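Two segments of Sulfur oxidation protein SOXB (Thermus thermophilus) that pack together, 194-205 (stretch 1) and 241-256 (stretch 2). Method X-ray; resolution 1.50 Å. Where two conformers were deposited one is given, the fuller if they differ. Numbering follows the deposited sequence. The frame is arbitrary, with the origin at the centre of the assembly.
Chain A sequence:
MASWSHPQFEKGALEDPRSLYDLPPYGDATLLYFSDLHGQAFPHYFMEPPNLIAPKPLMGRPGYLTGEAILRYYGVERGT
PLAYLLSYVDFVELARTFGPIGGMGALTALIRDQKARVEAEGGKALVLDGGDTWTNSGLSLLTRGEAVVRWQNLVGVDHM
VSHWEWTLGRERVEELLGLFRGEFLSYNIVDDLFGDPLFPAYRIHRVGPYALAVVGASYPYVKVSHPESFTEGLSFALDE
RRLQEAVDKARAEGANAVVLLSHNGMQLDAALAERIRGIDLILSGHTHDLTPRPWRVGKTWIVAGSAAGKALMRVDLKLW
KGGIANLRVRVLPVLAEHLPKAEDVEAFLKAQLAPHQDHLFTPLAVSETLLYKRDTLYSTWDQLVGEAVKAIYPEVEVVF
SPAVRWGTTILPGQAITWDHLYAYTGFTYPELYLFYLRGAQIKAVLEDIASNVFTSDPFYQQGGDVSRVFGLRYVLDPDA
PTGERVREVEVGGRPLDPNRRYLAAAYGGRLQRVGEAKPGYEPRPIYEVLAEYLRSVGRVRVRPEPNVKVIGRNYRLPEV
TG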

# COMPACT_ATOMS: atom_id res chain seq x y z
N PHE A 194 3.10 -30.06 6.49
CA PHE A 194 4.44 -30.53 6.84
C PHE A 194 5.34 -29.40 7.36
O PHE A 194 6.36 -29.66 8.01
CB PHE A 194 5.13 -31.14 5.62
CG PHE A 194 4.57 -32.47 5.19
CD1 PHE A 194 5.23 -33.65 5.52
CD2 PHE A 194 3.44 -32.54 4.40
CE1 PHE A 194 4.74 -34.87 5.09
CE2 PHE A 194 2.94 -33.76 3.96
CZ PHE A 194 3.59 -34.93 4.32
N GLY A 195 5.03 -28.16 6.98
CA GLY A 195 5.84 -27.04 7.40
C GLY A 195 7.09 -26.75 6.59
O GLY A 195 7.88 -25.89 6.97
N ASP A 196 7.29 -27.45 5.47
CA ASP A 196 8.47 -27.17 4.65
C ASP A 196 8.32 -25.85 3.92
O ASP A 196 7.27 -25.55 3.33
CB ASP A 196 8.75 -28.30 3.65
CG ASP A 196 7.53 -28.71 2.85
OD1 ASP A 196 6.54 -29.14 3.48
OD2 ASP A 196 7.58 -28.69 1.60
N PRO A 197 9.36 -25.01 3.95
CA PRO A 197 9.25 -23.74 3.24
C PRO A 197 9.19 -23.96 1.73
O PRO A 197 9.86 -24.85 1.19
CB PRO A 197 10.54 -23.01 3.62
CG PRO A 197 10.92 -23.59 4.95
CD PRO A 197 10.51 -25.04 4.87
N LEU A 198 8.37 -23.17 1.06
CA LEU A 198 8.20 -23.29 -0.38
C LEU A 198 9.19 -22.49 -1.21
O LEU A 198 9.39 -22.79 -2.38
CB LEU A 198 6.76 -22.96 -0.78
CG LEU A 198 5.82 -23.94 -0.04
CD1 LEU A 198 4.38 -23.61 -0.26
CD2 LEU A 198 6.11 -25.40 -0.42
N PHE A 199 9.85 -21.50 -0.61
CA PHE A 199 10.79 -20.65 -1.34
C PHE A 199 12.05 -20.45 -0.53
O PHE A 199 12.05 -20.67 0.68
CB PHE A 199 10.16 -19.28 -1.59
CG PHE A 199 8.84 -19.34 -2.30
CD1 PHE A 199 8.77 -19.74 -3.62
CD2 PHE A 199 7.66 -19.10 -1.61
CE1 PHE A 199 7.55 -19.83 -4.28
CE2 PHE A 199 6.43 -19.19 -2.26
CZ PHE A 199 6.38 -19.55 -3.60
N PRO A 200 13.11 -19.94 -1.17
CA PRO A 200 14.31 -19.67 -0.38
C PRO A 200 14.05 -18.52 0.59
O PRO A 200 13.34 -17.56 0.26
CB PRO A 200 15.34 -19.24 -1.44
CG PRO A 200 14.83 -19.82 -2.73
CD PRO A 200 13.33 -19.76 -2.62
N ALA A 201 14.64 -18.60 1.78
CA ALA A 201 14.47 -17.55 2.78
C ALA A 201 15.35 -16.35 2.46
O ALA A 201 14.98 -15.21 2.75
CB ALA A 201 14.82 -18.07 4.16
N TYR A 202 16.53 -16.60 1.90
CA TYR A 202 17.46 -15.52 1.62
C TYR A 202 18.43 -15.84 0.49
O TYR A 202 18.54 -16.99 0.04
CB TYR A 202 18.27 -15.18 2.89
CG TYR A 202 19.20 -16.30 3.35
CD1 TYR A 202 20.44 -16.48 2.77
CD2 TYR A 202 18.82 -17.17 4.37
CE1 TYR A 202 21.28 -17.51 3.17
CE2 TYR A 202 19.64 -18.21 4.77
CZ TYR A 202 20.87 -18.37 4.18
OH TYR A 202 21.69 -19.39 4.59
N ARG A 203 19.13 -14.81 0.03
CA ARG A 203 20.17 -14.97 -0.98
C ARG A 203 21.35 -14.10 -0.57
O ARG A 203 21.16 -12.94 -0.21
CB ARG A 203 19.69 -14.55 -2.37
CG ARG A 203 20.77 -14.65 -3.45
CD ARG A 203 21.26 -16.09 -3.63
NE ARG A 203 20.12 -17.00 -3.68
CZ ARG A 203 20.09 -18.22 -3.15
NH1 ARG A 203 21.18 -18.72 -2.57
NH2 ARG A 203 18.99 -18.94 -3.23
N ILE A 204 22.56 -14.65 -0.63
CA ILE A 204 23.76 -13.88 -0.30
C ILE A 204 24.38 -13.36 -1.58
O ILE A 204 24.53 -14.10 -2.56
CB ILE A 204 24.76 -14.70 0.54
CG1 ILE A 204 24.18 -15.02 1.91
CG2 ILE A 204 26.08 -13.92 0.70
CD1 ILE A 204 24.96 -16.07 2.68
N HIS A 205 24.72 -12.08 -1.58
CA HIS A 205 25.30 -11.43 -2.75
C HIS A 205 26.69 -10.91 -2.43
O HIS A 205 26.92 -10.35 -1.36
CB HIS A 205 24.44 -10.24 -3.16
CG HIS A 205 23.11 -10.63 -3.73
ND1 HIS A 205 22.92 -10.83 -5.08
CD2 HIS A 205 21.92 -10.84 -3.13
CE1 HIS A 205 21.65 -11.18 -5.28
NE2 HIS A 205 21.03 -11.19 -4.12
N ARG A 241 11.14 -17.72 15.37
CA ARG A 241 12.19 -18.73 15.43
C ARG A 241 12.79 -18.97 14.05
O ARG A 241 14.01 -18.92 13.87
CB ARG A 241 11.62 -20.04 15.97
CG ARG A 241 12.51 -20.78 16.94
CD ARG A 241 12.09 -22.24 17.07
NE ARG A 241 12.34 -22.98 15.84
CZ ARG A 241 11.42 -23.24 14.91
NH1 ARG A 241 10.17 -22.84 15.08
NH2 ARG A 241 11.76 -23.92 13.82
N ARG A 242 11.93 -19.26 13.08
CA ARG A 242 12.37 -19.51 11.71
C ARG A 242 13.10 -18.30 11.13
O ARG A 242 14.08 -18.44 10.40
CB ARG A 242 11.17 -19.89 10.83
CG ARG A 242 11.50 -20.78 9.65
CD ARG A 242 10.33 -20.93 8.68
NE ARG A 242 9.28 -21.82 9.17
CZ ARG A 242 9.28 -23.14 9.05
NH1 ARG A 242 10.31 -23.76 8.48
NH2 ARG A 242 8.26 -23.86 9.51
N LEU A 243 12.63 -17.10 11.47
CA LEU A 243 13.27 -15.88 10.98
C LEU A 243 14.66 -15.75 11.59
O LEU A 243 15.63 -15.47 10.88
CB LEU A 243 12.42 -14.64 11.33
CG LEU A 243 13.01 -13.29 10.89
CD1 LEU A 243 13.38 -13.27 9.40
CD2 LEU A 243 12.04 -12.15 11.22
N GLN A 244 14.76 -15.96 12.90
CA GLN A 244 16.04 -15.89 13.60
C GLN A 244 17.03 -16.91 13.07
O GLN A 244 18.21 -16.61 12.89
CB GLN A 244 15.86 -16.08 15.10
CG GLN A 244 17.15 -15.90 15.91
CD GLN A 244 17.71 -14.48 15.82
OE1 GLN A 244 17.28 -13.59 16.55
NE2 GLN A 244 18.68 -14.28 14.93
N GLU A 245 16.56 -18.13 12.81
CA GLU A 245 17.44 -19.16 12.29
C GLU A 245 17.92 -18.84 10.88
O GLU A 245 19.05 -19.12 10.51
CB GLU A 245 16.76 -20.53 12.40
CG GLU A 245 16.36 -20.84 13.84
CD GLU A 245 15.78 -22.24 14.02
OE1 GLU A 245 15.71 -22.99 13.03
OE2 GLU A 245 15.41 -22.57 15.17
N ALA A 246 17.06 -18.19 10.10
CA ALA A 246 17.42 -17.80 8.74
C ALA A 246 18.53 -16.73 8.79
O ALA A 246 19.50 -16.78 8.04
CB ALA A 246 16.20 -17.28 7.98
N VAL A 247 18.36 -15.75 9.67
CA VAL A 247 19.35 -14.70 9.83
C VAL A 247 20.68 -15.30 10.29
O VAL A 247 21.73 -15.00 9.72
CB VAL A 247 18.86 -13.62 10.81
CG1 VAL A 247 20.02 -12.69 11.20
CG2 VAL A 247 17.69 -12.84 10.23
N ASP A 248 20.60 -16.18 11.29
CA ASP A 248 21.79 -16.86 11.81
C ASP A 248 22.47 -17.70 10.73
O ASP A 248 23.70 -17.69 10.59
CB ASP A 248 21.43 -17.73 13.02
CG ASP A 248 21.07 -16.91 14.25
OD1 ASP A 248 21.41 -15.71 14.30
OD2 ASP A 248 20.45 -17.47 15.19
N LYS A 249 21.67 -18.43 9.96
CA LYS A 249 22.21 -19.28 8.91
C LYS A 249 22.95 -18.47 7.85
O LYS A 249 24.05 -18.84 7.43
CB LYS A 249 21.11 -20.14 8.28
CG LYS A 249 21.63 -21.16 7.27
CD LYS A 249 20.48 -21.99 6.69
CE LYS A 249 20.94 -22.81 5.50
NZ LYS A 249 19.83 -23.61 4.92
N ALA A 250 22.36 -17.36 7.42
CA ALA A 250 23.01 -16.51 6.43
C ALA A 250 24.39 -16.08 6.95
O ALA A 250 25.36 -16.04 6.20
CB ALA A 250 22.15 -15.28 6.14
N ARG A 251 24.45 -15.74 8.23
CA ARG A 251 25.70 -15.30 8.84
C ARG A 251 26.70 -16.45 8.95
O ARG A 251 27.90 -16.26 8.75
CB ARG A 251 25.45 -14.64 10.19
CG ARG A 251 24.99 -13.19 10.06
CD ARG A 251 24.72 -12.53 11.41
NE ARG A 251 24.11 -11.21 11.25
CZ ARG A 251 24.74 -10.15 10.75
NH1 ARG A 251 26.01 -10.25 10.39
NH2 ARG A 251 24.10 -9.00 10.61
N ALA A 252 26.20 -17.65 9.22
CA ALA A 252 27.06 -18.83 9.30
C ALA A 252 27.62 -19.18 7.92
O ALA A 252 28.72 -19.74 7.81
CB ALA A 252 26.31 -20.00 9.88
N GLU A 253 26.89 -18.81 6.87
CA GLU A 253 27.34 -19.05 5.51
C GLU A 253 28.26 -17.94 5.02
O GLU A 253 28.73 -17.97 3.87
CB GLU A 253 26.15 -19.25 4.57
CG GLU A 253 25.39 -20.54 4.84
CD GLU A 253 24.38 -20.86 3.76
OE1 GLU A 253 23.86 -19.91 3.14
OE2 GLU A 253 24.10 -22.06 3.55
N GLY A 254 28.52 -16.95 5.87
CA GLY A 254 29.44 -15.88 5.52
C GLY A 254 28.91 -14.47 5.33
O GLY A 254 29.68 -13.57 5.00
N ALA A 255 27.61 -14.26 5.50
CA ALA A 255 27.07 -12.91 5.34
C ALA A 255 27.63 -11.96 6.39
O ALA A 255 27.62 -12.27 7.57
CB ALA A 255 25.54 -12.93 5.40
N ASN A 256 28.10 -10.79 5.95
CA ASN A 256 28.62 -9.78 6.88
C ASN A 256 27.47 -8.90 7.35
O ASN A 256 27.45 -8.44 8.50
CB ASN A 256 29.66 -8.91 6.19
CG ASN A 256 30.87 -9.70 5.73
OD1 ASN A 256 31.07 -9.91 4.54
ND2 ASN A 256 31.62 -10.21 6.69

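The strand 202-205 runs alongside the helix 241-252, their directions 25° apart and their axes 9.6 Å apart at closest approach; the contact buries 426 Å², both sides summed. Tyr202 is the principal bump. With chi1 in the p well, its ring lies on the hollow left by Ala246 and Ala250, one turn apart on the helix. The CB of Ala250 sits over one face of the ring, 3.8 Å from the centroid of the Tyr202 ring and only 9° off the normal, a CH-pi contact. The ring reaches on along the helix, where OH of Tyr202 donates a hydrogen bond to OE1 of Glu253 (2.7 Å), so the polar tip of a buried side chain is satisfied by Glu253, an exposed residue.

Two residues on, Ile204 also points toward the helix. CD1 of Ile204 enters the pocket at the helix end, 3.5 Å from O of Ala250, 3.9 Å from CB of Glu253 and 4.2 Å from CB of Ala255. Gly254 has positive phi in a Schellman motif, where a CB would jam against the preceding carbonyl O; Ala255 then lines the pocket.

Before the strand, CB of Ala201 meets CB of Ala246 at 4.1 Å, methyl against methyl. Farther out, Arg242, t at chi1 and chi2 but turned at chi3 (m), brings NH1 within 3.6 Å of CG of Pro197.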